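Local coordinates for protein N-glycosylase/DNA lyase (Methanocaldococcus jannaschii, PDB 3FHF) that is an all-helical N-glycosylase/DNA lyase of the 8-oxoguanine DNA glycosylase family, in the helix-hairpin-helix clan, at residues K46-C51 / R128-I133; F50-A55 / E98-A103; D111-F116 / E124-N129; D149-D154 / N184-I189. One frame throughout, in Å; residues are numbered along the deposited sequence.

Contact 1. Residues K46-C51 / R128-I133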
# COMPACT_ATOMS: atom_id res chain seq x y z
N LYS A 46 9.43 0.14 -10.47
CA LYS A 46 9.25 -1.27 -10.13
C LYS A 46 8.30 -1.41 -8.95
O LYS A 46 7.54 -2.37 -8.88
CB LYS A 46 10.59 -1.92 -9.77
CG LYS A 46 11.37 -2.53 -10.92
CD LYS A 46 12.01 -1.47 -11.80
CE LYS A 46 13.13 -2.07 -12.64
NZ LYS A 46 13.86 -1.03 -13.42
N GLU A 47 8.37 -0.47 -8.01
CA GLU A 47 7.48 -0.53 -6.85
C GLU A 47 6.06 -0.19 -7.26
O GLU A 47 5.10 -0.70 -6.68
CB GLU A 47 7.93 0.44 -5.76
CG GLU A 47 9.12 -0.04 -4.98
CD GLU A 47 8.87 -1.38 -4.31
OE1 GLU A 47 7.99 -1.47 -3.43
OE2 GLU A 47 9.56 -2.35 -4.66
N LEU A 48 5.92 0.67 -8.27
CA LEU A 48 4.60 1.04 -8.75
C LEU A 48 3.96 -0.21 -9.37
O LEU A 48 2.77 -0.45 -9.22
CB LEU A 48 4.71 2.13 -9.81
CG LEU A 48 3.38 2.59 -10.42
CD1 LEU A 48 2.54 3.31 -9.36
CD2 LEU A 48 3.65 3.52 -11.58
N CYS A 49 4.78 -1.00 -10.05
CA CYS A 49 4.31 -2.22 -10.69
C CYS A 49 3.95 -3.26 -9.64
O CYS A 49 3.01 -4.03 -9.83
CB CYS A 49 5.36 -2.76 -11.65
SG CYS A 49 5.57 -1.70 -13.10
N PHE A 50 4.70 -3.28 -8.54
CA PHE A 50 4.43 -4.21 -7.45
C PHE A 50 3.01 -3.93 -6.96
O PHE A 50 2.23 -4.85 -6.72
CB PHE A 50 5.40 -3.98 -6.29
CG PHE A 50 4.96 -4.62 -4.99
CD1 PHE A 50 5.07 -5.99 -4.80
CD2 PHE A 50 4.40 -3.85 -3.98
CE1 PHE A 50 4.63 -6.59 -3.62
CE2 PHE A 50 3.95 -4.44 -2.79
CZ PHE A 50 4.06 -5.81 -2.62
N CYS A 51 2.69 -2.65 -6.82
CA CYS A 51 1.37 -2.25 -6.34
C CYS A 51 0.28 -2.52 -7.36
O CYS A 51 -0.85 -2.84 -7.00
CB CYS A 51 1.39 -0.77 -5.93
SG CYS A 51 2.43 -0.46 -4.47
N ARG A 128 -5.89 9.52 -10.92
CA ARG A 128 -6.47 10.06 -12.15
C ARG A 128 -5.80 9.70 -13.48
O ARG A 128 -6.47 9.54 -14.50
CB ARG A 128 -6.56 11.58 -12.04
CG ARG A 128 -7.49 12.08 -10.96
CD ARG A 128 -8.94 11.85 -11.35
NE ARG A 128 -9.32 12.66 -12.51
CZ ARG A 128 -10.44 12.49 -13.20
NH1 ARG A 128 -11.29 11.53 -12.84
NH2 ARG A 128 -10.72 13.27 -14.23
N ASN A 129 -4.47 9.57 -13.48
CA ASN A 129 -3.75 9.30 -14.72
C ASN A 129 -3.31 7.88 -15.01
O ASN A 129 -3.16 7.50 -16.17
CB ASN A 129 -2.53 10.22 -14.81
CG ASN A 129 -2.92 11.67 -15.04
OD1 ASN A 129 -3.01 12.13 -16.18
ND2 ASN A 129 -3.17 12.40 -13.96
N ILE A 130 -3.10 7.08 -13.96
CA ILE A 130 -2.64 5.72 -14.18
C ILE A 130 -3.72 4.66 -14.02
O ILE A 130 -4.23 4.43 -12.93
CB ILE A 130 -1.47 5.39 -13.23
CG1 ILE A 130 -0.41 6.49 -13.33
CG2 ILE A 130 -0.86 4.05 -13.59
CD1 ILE A 130 0.79 6.27 -12.43
N LYS A 131 -4.07 4.01 -15.13
CA LYS A 131 -5.08 2.95 -15.12
C LYS A 131 -4.55 1.78 -14.30
O LYS A 131 -3.38 1.40 -14.42
CB LYS A 131 -5.38 2.49 -16.55
CG LYS A 131 -6.31 3.42 -17.32
CD LYS A 131 -5.81 3.64 -18.75
CE LYS A 131 -4.63 4.61 -18.76
NZ LYS A 131 -3.98 4.78 -20.09
N GLY A 132 -5.40 1.20 -13.46
CA GLY A 132 -4.97 0.09 -12.64
C GLY A 132 -4.56 0.58 -11.26
O GLY A 132 -4.22 -0.22 -10.38
N ILE A 133 -4.60 1.90 -11.07
CA ILE A 133 -4.24 2.50 -9.79
C ILE A 133 -5.39 3.28 -9.18
O ILE A 133 -5.74 4.35 -9.68
CB ILE A 133 -3.06 3.49 -9.93
CG1 ILE A 133 -1.80 2.78 -10.44
CG2 ILE A 133 -2.79 4.17 -8.58
CD1 ILE A 133 -1.15 1.88 -9.43

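Contact 2. Residues F50-A55 / E98-A103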
# COMPACT_ATOMS: atom_id res chain seq x y z
N PHE A 50 4.70 -3.28 -8.54
CA PHE A 50 4.43 -4.21 -7.45
C PHE A 50 3.01 -3.93 -6.96
O PHE A 50 2.23 -4.85 -6.72
CB PHE A 50 5.40 -3.98 -6.29
CG PHE A 50 4.96 -4.62 -4.99
CD1 PHE A 50 5.07 -5.99 -4.80
CD2 PHE A 50 4.40 -3.85 -3.98
CE1 PHE A 50 4.63 -6.59 -3.62
CE2 PHE A 50 3.95 -4.44 -2.79
CZ PHE A 50 4.06 -5.81 -2.62
N CYS A 51 2.69 -2.65 -6.82
CA CYS A 51 1.37 -2.25 -6.34
C CYS A 51 0.28 -2.52 -7.36
O CYS A 51 -0.85 -2.84 -7.00
CB CYS A 51 1.39 -0.77 -5.93
SG CYS A 51 2.43 -0.46 -4.47
N ILE A 52 0.60 -2.39 -8.64
CA ILE A 52 -0.39 -2.68 -9.68
C ILE A 52 -0.74 -4.17 -9.63
O ILE A 52 -1.87 -4.57 -9.90
CB ILE A 52 0.15 -2.36 -11.08
CG1 ILE A 52 0.18 -0.84 -11.30
CG2 ILE A 52 -0.71 -3.03 -12.15
CD1 ILE A 52 0.71 -0.43 -12.66
N LEU A 53 0.24 -4.99 -9.26
CA LEU A 53 0.05 -6.44 -9.19
C LEU A 53 -0.60 -6.97 -7.90
O LEU A 53 -1.14 -8.07 -7.90
CB LEU A 53 1.40 -7.15 -9.37
CG LEU A 53 2.15 -6.94 -10.69
CD1 LEU A 53 3.52 -7.61 -10.58
CD2 LEU A 53 1.34 -7.54 -11.85
N THR A 54 -0.53 -6.18 -6.83
CA THR A 54 -1.08 -6.57 -5.53
C THR A 54 -2.53 -7.07 -5.50
O THR A 54 -2.82 -8.09 -4.88
CB THR A 54 -0.95 -5.41 -4.50
OG1 THR A 54 0.43 -5.18 -4.22
CG2 THR A 54 -1.68 -5.75 -3.20
N ALA A 55 -3.43 -6.34 -6.16
CA ALA A 55 -4.84 -6.72 -6.18
C ALA A 55 -5.07 -8.16 -6.61
O ALA A 55 -4.58 -8.59 -7.66
CB ALA A 55 -5.61 -5.78 -7.11
N GLU A 98 -1.17 -4.90 -19.36
CA GLU A 98 -1.56 -3.71 -20.09
C GLU A 98 -1.37 -2.45 -19.25
O GLU A 98 -0.80 -1.46 -19.71
CB GLU A 98 -3.02 -3.82 -20.54
CG GLU A 98 -3.62 -2.51 -21.00
CD GLU A 98 -5.05 -2.65 -21.48
OE1 GLU A 98 -5.81 -3.43 -20.87
OE2 GLU A 98 -5.41 -1.97 -22.46
N TYR A 99 -1.83 -2.48 -18.00
CA TYR A 99 -1.68 -1.33 -17.11
C TYR A 99 -0.21 -0.93 -16.98
O TYR A 99 0.14 0.25 -17.07
CB TYR A 99 -2.22 -1.64 -15.71
CG TYR A 99 -3.70 -1.96 -15.63
CD1 TYR A 99 -4.61 -1.39 -16.52
CD2 TYR A 99 -4.19 -2.79 -14.63
CE1 TYR A 99 -5.98 -1.64 -16.41
CE2 TYR A 99 -5.56 -3.04 -14.50
CZ TYR A 99 -6.44 -2.47 -15.40
OH TYR A 99 -7.79 -2.72 -15.28
N ILE A 100 0.64 -1.93 -16.76
CA ILE A 100 2.07 -1.70 -16.61
C ILE A 100 2.68 -1.02 -17.83
O ILE A 100 3.41 -0.03 -17.70
CB ILE A 100 2.81 -3.02 -16.31
CG1 ILE A 100 2.40 -3.53 -14.92
CG2 ILE A 100 4.32 -2.81 -16.38
CD1 ILE A 100 2.92 -4.90 -14.57
N VAL A 101 2.40 -1.56 -19.01
CA VAL A 101 2.93 -1.00 -20.24
C VAL A 101 2.48 0.45 -20.41
O VAL A 101 3.27 1.32 -20.76
CB VAL A 101 2.46 -1.81 -21.48
CG1 VAL A 101 2.98 -1.17 -22.76
CG2 VAL A 101 2.96 -3.25 -21.37
N LEU A 102 1.20 0.70 -20.15
CA LEU A 102 0.65 2.05 -20.27
C LEU A 102 1.30 3.01 -19.28
O LEU A 102 1.52 4.18 -19.60
CB LEU A 102 -0.86 2.03 -20.03
CG LEU A 102 -1.71 1.30 -21.08
CD1 LEU A 102 -3.16 1.24 -20.61
CD2 LEU A 102 -1.60 2.02 -22.42
N ALA A 103 1.61 2.51 -18.09
CA ALA A 103 2.23 3.33 -17.05
C ALA A 103 3.63 3.77 -17.45
O ALA A 103 4.19 4.67 -16.84
CB ALA A 103 2.29 2.56 -15.73

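Contact 3. Residues D111-F116 / E124-N129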
# COMPACT_ATOMS: atom_id res chain seq x y z
N ASP A 111 10.63 11.52 -10.22
CA ASP A 111 10.69 12.96 -10.48
C ASP A 111 9.29 13.58 -10.52
O ASP A 111 9.09 14.69 -10.05
CB ASP A 111 11.40 13.23 -11.81
CG ASP A 111 12.79 12.66 -11.85
OD1 ASP A 111 13.50 12.75 -10.82
OD2 ASP A 111 13.19 12.14 -12.90
N ILE A 112 8.33 12.85 -11.08
CA ILE A 112 6.96 13.34 -11.15
C ILE A 112 6.36 13.45 -9.75
O ILE A 112 5.84 14.50 -9.37
CB ILE A 112 6.06 12.39 -11.97
CG1 ILE A 112 6.49 12.37 -13.43
CG2 ILE A 112 4.60 12.83 -11.84
CD1 ILE A 112 5.84 11.26 -14.26
N VAL A 113 6.44 12.36 -8.99
CA VAL A 113 5.89 12.35 -7.63
C VAL A 113 6.50 13.41 -6.71
O VAL A 113 5.79 14.07 -5.96
CB VAL A 113 6.05 10.94 -6.99
CG1 VAL A 113 5.78 10.99 -5.48
CG2 VAL A 113 5.08 9.96 -7.64
N GLU A 114 7.82 13.58 -6.77
CA GLU A 114 8.47 14.56 -5.91
C GLU A 114 8.22 16.01 -6.33
O GLU A 114 8.46 16.93 -5.55
CB GLU A 114 9.97 14.29 -5.83
CG GLU A 114 10.31 12.90 -5.32
CD GLU A 114 11.76 12.78 -4.88
OE1 GLU A 114 12.67 13.19 -5.64
OE2 GLU A 114 12.00 12.26 -3.77
N SER A 115 7.73 16.21 -7.55
CA SER A 115 7.47 17.56 -8.03
C SER A 115 6.26 18.18 -7.33
O SER A 115 6.16 19.39 -7.20
CB SER A 115 7.24 17.56 -9.54
OG SER A 115 5.96 17.03 -9.87
N PHE A 116 5.33 17.33 -6.88
CA PHE A 116 4.13 17.83 -6.22
C PHE A 116 4.39 18.41 -4.83
O PHE A 116 5.37 18.08 -4.17
CB PHE A 116 3.09 16.71 -6.13
CG PHE A 116 2.50 16.33 -7.45
CD1 PHE A 116 1.60 17.18 -8.09
CD2 PHE A 116 2.89 15.16 -8.10
CE1 PHE A 116 1.10 16.87 -9.36
CE2 PHE A 116 2.40 14.85 -9.36
CZ PHE A 116 1.51 15.70 -9.99
N GLU A 124 -3.47 12.09 -5.92
CA GLU A 124 -4.52 12.50 -6.86
C GLU A 124 -4.06 12.26 -8.29
O GLU A 124 -4.83 11.80 -9.14
CB GLU A 124 -4.87 13.98 -6.68
CG GLU A 124 -5.58 14.35 -5.38
CD GLU A 124 -5.81 15.85 -5.24
OE1 GLU A 124 -6.08 16.50 -6.27
OE2 GLU A 124 -5.73 16.39 -4.11
N PHE A 125 -2.81 12.60 -8.57
CA PHE A 125 -2.28 12.40 -9.92
C PHE A 125 -2.20 10.92 -10.27
O PHE A 125 -2.54 10.51 -11.39
CB PHE A 125 -0.89 13.03 -10.06
CG PHE A 125 -0.05 12.39 -11.12
CD1 PHE A 125 0.91 11.44 -10.78
CD2 PHE A 125 -0.28 12.68 -12.46
CE1 PHE A 125 1.64 10.78 -11.77
CE2 PHE A 125 0.44 12.02 -13.46
CZ PHE A 125 1.40 11.07 -13.11
N LEU A 126 -1.73 10.11 -9.33
CA LEU A 126 -1.59 8.68 -9.56
C LEU A 126 -2.94 8.04 -9.89
O LEU A 126 -3.06 7.28 -10.86
CB LEU A 126 -0.97 7.99 -8.33
CG LEU A 126 0.49 8.38 -8.03
CD1 LEU A 126 0.88 7.86 -6.65
CD2 LEU A 126 1.41 7.81 -9.11
N VAL A 127 -3.95 8.36 -9.09
CA VAL A 127 -5.27 7.79 -9.32
C VAL A 127 -5.87 8.21 -10.66
O VAL A 127 -6.28 7.37 -11.46
CB VAL A 127 -6.25 8.20 -8.19
CG1 VAL A 127 -7.62 7.59 -8.45
CG2 VAL A 127 -5.71 7.74 -6.84
N ARG A 128 -5.89 9.52 -10.92
CA ARG A 128 -6.47 10.06 -12.15
C ARG A 128 -5.80 9.70 -13.48
O ARG A 128 -6.47 9.54 -14.50
CB ARG A 128 -6.56 11.58 -12.04
CG ARG A 128 -7.49 12.08 -10.96
CD ARG A 128 -8.94 11.85 -11.35
NE ARG A 128 -9.32 12.66 -12.51
CZ ARG A 128 -10.44 12.49 -13.20
NH1 ARG A 128 -11.29 11.53 -12.84
NH2 ARG A 128 -10.72 13.27 -14.23
N ASN A 129 -4.47 9.57 -13.48
CA ASN A 129 -3.75 9.30 -14.72
C ASN A 129 -3.31 7.88 -15.01
O ASN A 129 -3.16 7.50 -16.17
CB ASN A 129 -2.53 10.22 -14.81
CG ASN A 129 -2.92 11.67 -15.04
OD1 ASN A 129 -3.01 12.13 -16.18
ND2 ASN A 129 -3.17 12.40 -13.96

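Contact 4. Residues D149-D154 / N184-I189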
# COMPACT_ATOMS: atom_id res chain seq x y z
N ASP A 149 1.90 9.64 5.67
CA ASP A 149 0.55 10.05 6.02
C ASP A 149 -0.60 9.62 5.10
O ASP A 149 -1.57 10.36 4.95
CB ASP A 149 0.54 11.58 6.22
CG ASP A 149 -0.69 12.06 7.00
OD1 ASP A 149 -1.14 11.35 7.92
OD2 ASP A 149 -1.18 13.18 6.71
N VAL A 150 -0.49 8.44 4.50
CA VAL A 150 -1.56 7.92 3.66
C VAL A 150 -1.90 6.50 4.11
O VAL A 150 -1.02 5.65 4.32
CB VAL A 150 -1.19 7.88 2.16
CG1 VAL A 150 -1.08 9.30 1.62
CG2 VAL A 150 0.11 7.12 1.94
N ALA A 151 -3.19 6.25 4.27
CA ALA A 151 -3.67 4.94 4.69
C ALA A 151 -3.90 4.06 3.48
O ALA A 151 -4.26 4.54 2.41
CB ALA A 151 -4.98 5.10 5.48
N ILE A 152 -3.67 2.76 3.67
CA ILE A 152 -3.87 1.76 2.63
C ILE A 152 -5.13 1.05 3.10
O ILE A 152 -5.08 0.17 3.95
CB ILE A 152 -2.71 0.75 2.59
CG1 ILE A 152 -1.39 1.49 2.37
CG2 ILE A 152 -2.94 -0.25 1.47
CD1 ILE A 152 -0.15 0.63 2.61
N ILE A 153 -6.27 1.44 2.54
CA ILE A 153 -7.54 0.89 2.95
C ILE A 153 -7.96 -0.31 2.11
O ILE A 153 -8.57 -0.17 1.06
CB ILE A 153 -8.62 2.00 2.91
CG1 ILE A 153 -8.12 3.21 3.72
CG2 ILE A 153 -9.93 1.50 3.49
CD1 ILE A 153 -9.10 4.40 3.75
N ASP A 154 -7.60 -1.49 2.61
CA ASP A 154 -7.90 -2.76 1.95
C ASP A 154 -9.21 -3.35 2.47
O ASP A 154 -9.80 -2.84 3.42
CB ASP A 154 -6.78 -3.76 2.24
CG ASP A 154 -6.52 -3.92 3.72
OD1 ASP A 154 -5.65 -3.20 4.25
OD2 ASP A 154 -7.19 -4.76 4.36
N ASN A 184 -9.07 9.32 7.66
CA ASN A 184 -9.01 10.19 8.83
C ASN A 184 -9.30 9.49 10.15
O ASN A 184 -8.76 9.86 11.19
CB ASN A 184 -9.95 11.39 8.65
CG ASN A 184 -9.23 12.61 8.13
OD1 ASN A 184 -8.35 13.15 8.80
ND2 ASN A 184 -9.59 13.06 6.93
N ILE A 185 -10.15 8.47 10.12
CA ILE A 185 -10.44 7.72 11.34
C ILE A 185 -9.15 6.95 11.70
O ILE A 185 -8.70 6.96 12.85
CB ILE A 185 -11.59 6.70 11.11
CG1 ILE A 185 -12.89 7.45 10.81
CG2 ILE A 185 -11.77 5.83 12.35
CD1 ILE A 185 -14.02 6.56 10.35
N LEU A 186 -8.55 6.31 10.71
CA LEU A 186 -7.32 5.56 10.93
C LEU A 186 -6.23 6.50 11.40
O LEU A 186 -5.41 6.13 12.24
CB LEU A 186 -6.89 4.86 9.64
CG LEU A 186 -7.82 3.73 9.17
CD1 LEU A 186 -7.43 3.25 7.79
CD2 LEU A 186 -7.76 2.58 10.17
N ARG A 187 -6.22 7.71 10.86
CA ARG A 187 -5.22 8.71 11.24
C ARG A 187 -5.39 9.07 12.72
O ARG A 187 -4.40 9.24 13.43
CB ARG A 187 -5.36 9.96 10.35
CG ARG A 187 -4.33 11.06 10.64
CD ARG A 187 -4.43 12.21 9.63
NE ARG A 187 -3.96 11.83 8.30
CZ ARG A 187 -4.74 11.72 7.22
NH1 ARG A 187 -6.04 11.95 7.31
NH2 ARG A 187 -4.21 11.38 6.05
N ASP A 188 -6.63 9.17 13.19
CA ASP A 188 -6.89 9.48 14.60
C ASP A 188 -6.42 8.32 15.48
O ASP A 188 -5.81 8.53 16.54
CB ASP A 188 -8.38 9.72 14.87
CG ASP A 188 -8.92 10.97 14.17
OD1 ASP A 188 -8.20 11.99 14.15
OD2 ASP A 188 -10.06 10.92 13.65
N ILE A 189 -6.71 7.10 15.06
CA ILE A 189 -6.26 5.93 15.83
C ILE A 189 -4.74 5.99 15.91
O ILE A 189 -4.16 5.80 16.98
CB ILE A 189 -6.70 4.61 15.15
CG1 ILE A 189 -8.21 4.42 15.33
CG2 ILE A 189 -5.94 3.43 15.74
CD1 ILE A 189 -8.80 3.28 14.54

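Contact 1. Residues K46-C51 / R128-I133
Leu-48 pushes its forked end against two isoleucines, Ile-130 and Ile-133, at either end of the turn that follows helix 119-129. The contact between the segments is apolar. With CG trans to the backbone nitrogen (chi1 179°), Leu-48 extends toward the turn and divides its methyls between the two partners. CD2 meets CD1 of Ile-130 tip to tip at 4.1 Å. CD1 goes to the other isoleucine, touching CD1 of Ile-133 at 4.0 Å, and here the two side chains cross obliquely. One leucine therefore packs against both ends of the turn.

The polar part is local to the turn. Ile-130 to Ile-133 form a type II beta turn, closed by Ile-133 N donating to Ile-130 O at 3.2 Å. Gly-132 takes the positive phi (96°) that this turn type needs in its third position. With helix 119-129 in front, helix 135-144 behind and the sequence Ile-Lys-Gly-Ile at the turn, this is the hairpin of a helix-hairpin-helix motif. Leu-48 presses on it from the inside of the protein.

Helix 135-144 adds to the packing, Phe-141 on Leu-48 and Ala-138 on Ile-133. Helix 93-103 adds Ala-103 against Ile-130, so helix 41-54 and the hairpin share a buried core with both helices.

Contact 2. Residues F50-A55 / E98-A103
Ile-52 and Ile-100 face each other where helices 41-54 and 93-103 run nearly antiparallel, the axes of the two short segments lying 10.3 Å apart at 154°. Their alpha carbons, 7.4 Å apart, are the nearest pair of the two segments. Ile-52 directs its side chain toward the other helix and straddles the CG1 methylene of Ile-100: its CG2 and its CD1 each come to 4.2 Å from that CG1, the two chains passing at a slant.

The same CG2 of Ile-52 also reaches Tyr-99, lying 4.1 Å from CB. It sits at the edge of the tyrosine ring, close to the ring plane, so the isoleucine meets the base of the tyrosine rather than stacking on it. Leu-53 completes the apolar row. Its end swings back across to Ile-100, CD2 touching CD1 at 4.1 Å, with the two side chains at about a right angle. Ile-100 is thus held along its length, CG1 by Ile-52 and CD1 by Leu-53.

On the far side of helix 41-54, Thr-54 OG1 donates to Phe-50 O at 3.1 Å, approaching from 35° above the carbonyl plane, while also lying above one face of the Phe-50 ring, toward its rim.

Around this seam, helix 78-87 supplies Leu-85 against Leu-53 and Leu-81 against Ile-100, and Ile-133 of the hairpin packs on Ile-52. At the C-terminal end of helix 41-54, His-90 and Arg-96 donate to the carbonyls of Leu-53 and Ala-55, and helix 135-144 packs on Phe-50, Cys-51 and Thr-54.

Contact 3. Residues D111-F116 / E124-N129
Phe-125 carries this contact, pointing from helix 119-129 at Ile-112 and Phe-116. Starting at the root, its CB lies 3.6 Å from CZ of Phe-116, the outer end of that ring. One atom further, Phe-125 CG is still close to the same CZ, at 3.8 Å. With CG swung opposite the backbone N (chi1 154°), the ring moves on past Phe-116 toward Ile-112. CD1 is the atom of transition, 4.0 Å from Phe-116 CE2 and nearly as near to the Ile-112 methyl CG2. Beyond it Phe-125 CE1 meets Ile-112 CG2 at 3.6 Å, and Phe-125 CZ lies 3.9 Å from the same methyl. The two phenylalanine rings are inclined by 30° and slid apart, centroids 5.6 Å from each other, so they hardly overlap. Deeper in, Val-113 and Leu-126 make a looser apolar touch.

Backbone carbonyls of the touching residues take extra donors. Phe-125 O accepts Asn-129 N and also ND2, the latter at 3.3 Å in the carbonyl plane and on a lone pair. Ile-112 O likewise takes both the OG and the N of Ser-115 near the end of its helix.

Helices 109-115 and 119-129 follow each other in the chain and pack through this cluster. Phe-106 meets the Phe-125 ring edge-to-face and touches Ile-112, while Leu-126 turns to Ala-138, Phe-141 and Leu-142 of helix 135-144.

Contact 4. Residues D149-D154 / N184-I189
Arg-187 leaves helix 176-192 extended (chi1 and chi2 both trans) and then bends at chi3, -71°, which turns its guanidinium side-on to Asp-149. The aspartate swings its carboxylate opposite its own backbone N to receive it. Asp-149 opens the 149-154 segment of the loop that follows the helix-hairpin-helix motif and runs to Asp-154, the N-cap of helix 155-163, an order consistent with the HhH-GPD family.

NE donates to Asp-149 OD1 at 2.9 Å, almost perfectly straight (178°), as a salt bridge. OD1 lies in the guanidinium plane, but NE meets its syn side 27° out of the carboxylate plane, the two flat groups being turned steeply against each other. NH2 reaches the backbone carbonyl O of the same residue at 3.0 Å. Two bonds from one arginine thus hold both side chain and main chain of Asp-149 and fix the guanidinium's rotation. OD2 pairs with Lys-120 of helix 119-129; two cationic partners would favour the deprotonated form of Asp-149.

Further along, the contact turns apolar and buried. Leu-186 packs against Ala-151 and Ile-153, its CD1 serving both: 3.8 Å from Ala-151 CB and 4.1 Å from Ile-153 CG1.

Contacts 1 and 2 form one continuous core: their centres are 5 Å apart, they share Phe-50 and Cys-51 on helix 41-54, and Ile-133 CD1 of the hairpin lies 3.6 Å from Ile-52 CG1. Contact 3 joins contact 1 through helix 119-129, their centres 11 Å apart and Leu-126 O touching Ile-133 CG2 at 3.9 Å, but does not touch contact 2, whose nearest atoms are about 7 Å away. Contact 4 stands apart, its centre about 20 Å from those of contacts 1 and 3 and about 23 Å from that of contact 2, across the chain's centre from contacts 1 and 2. Helix 135-144 bridges the two sides: His-140 packs on both Cys-51 and Ile-152.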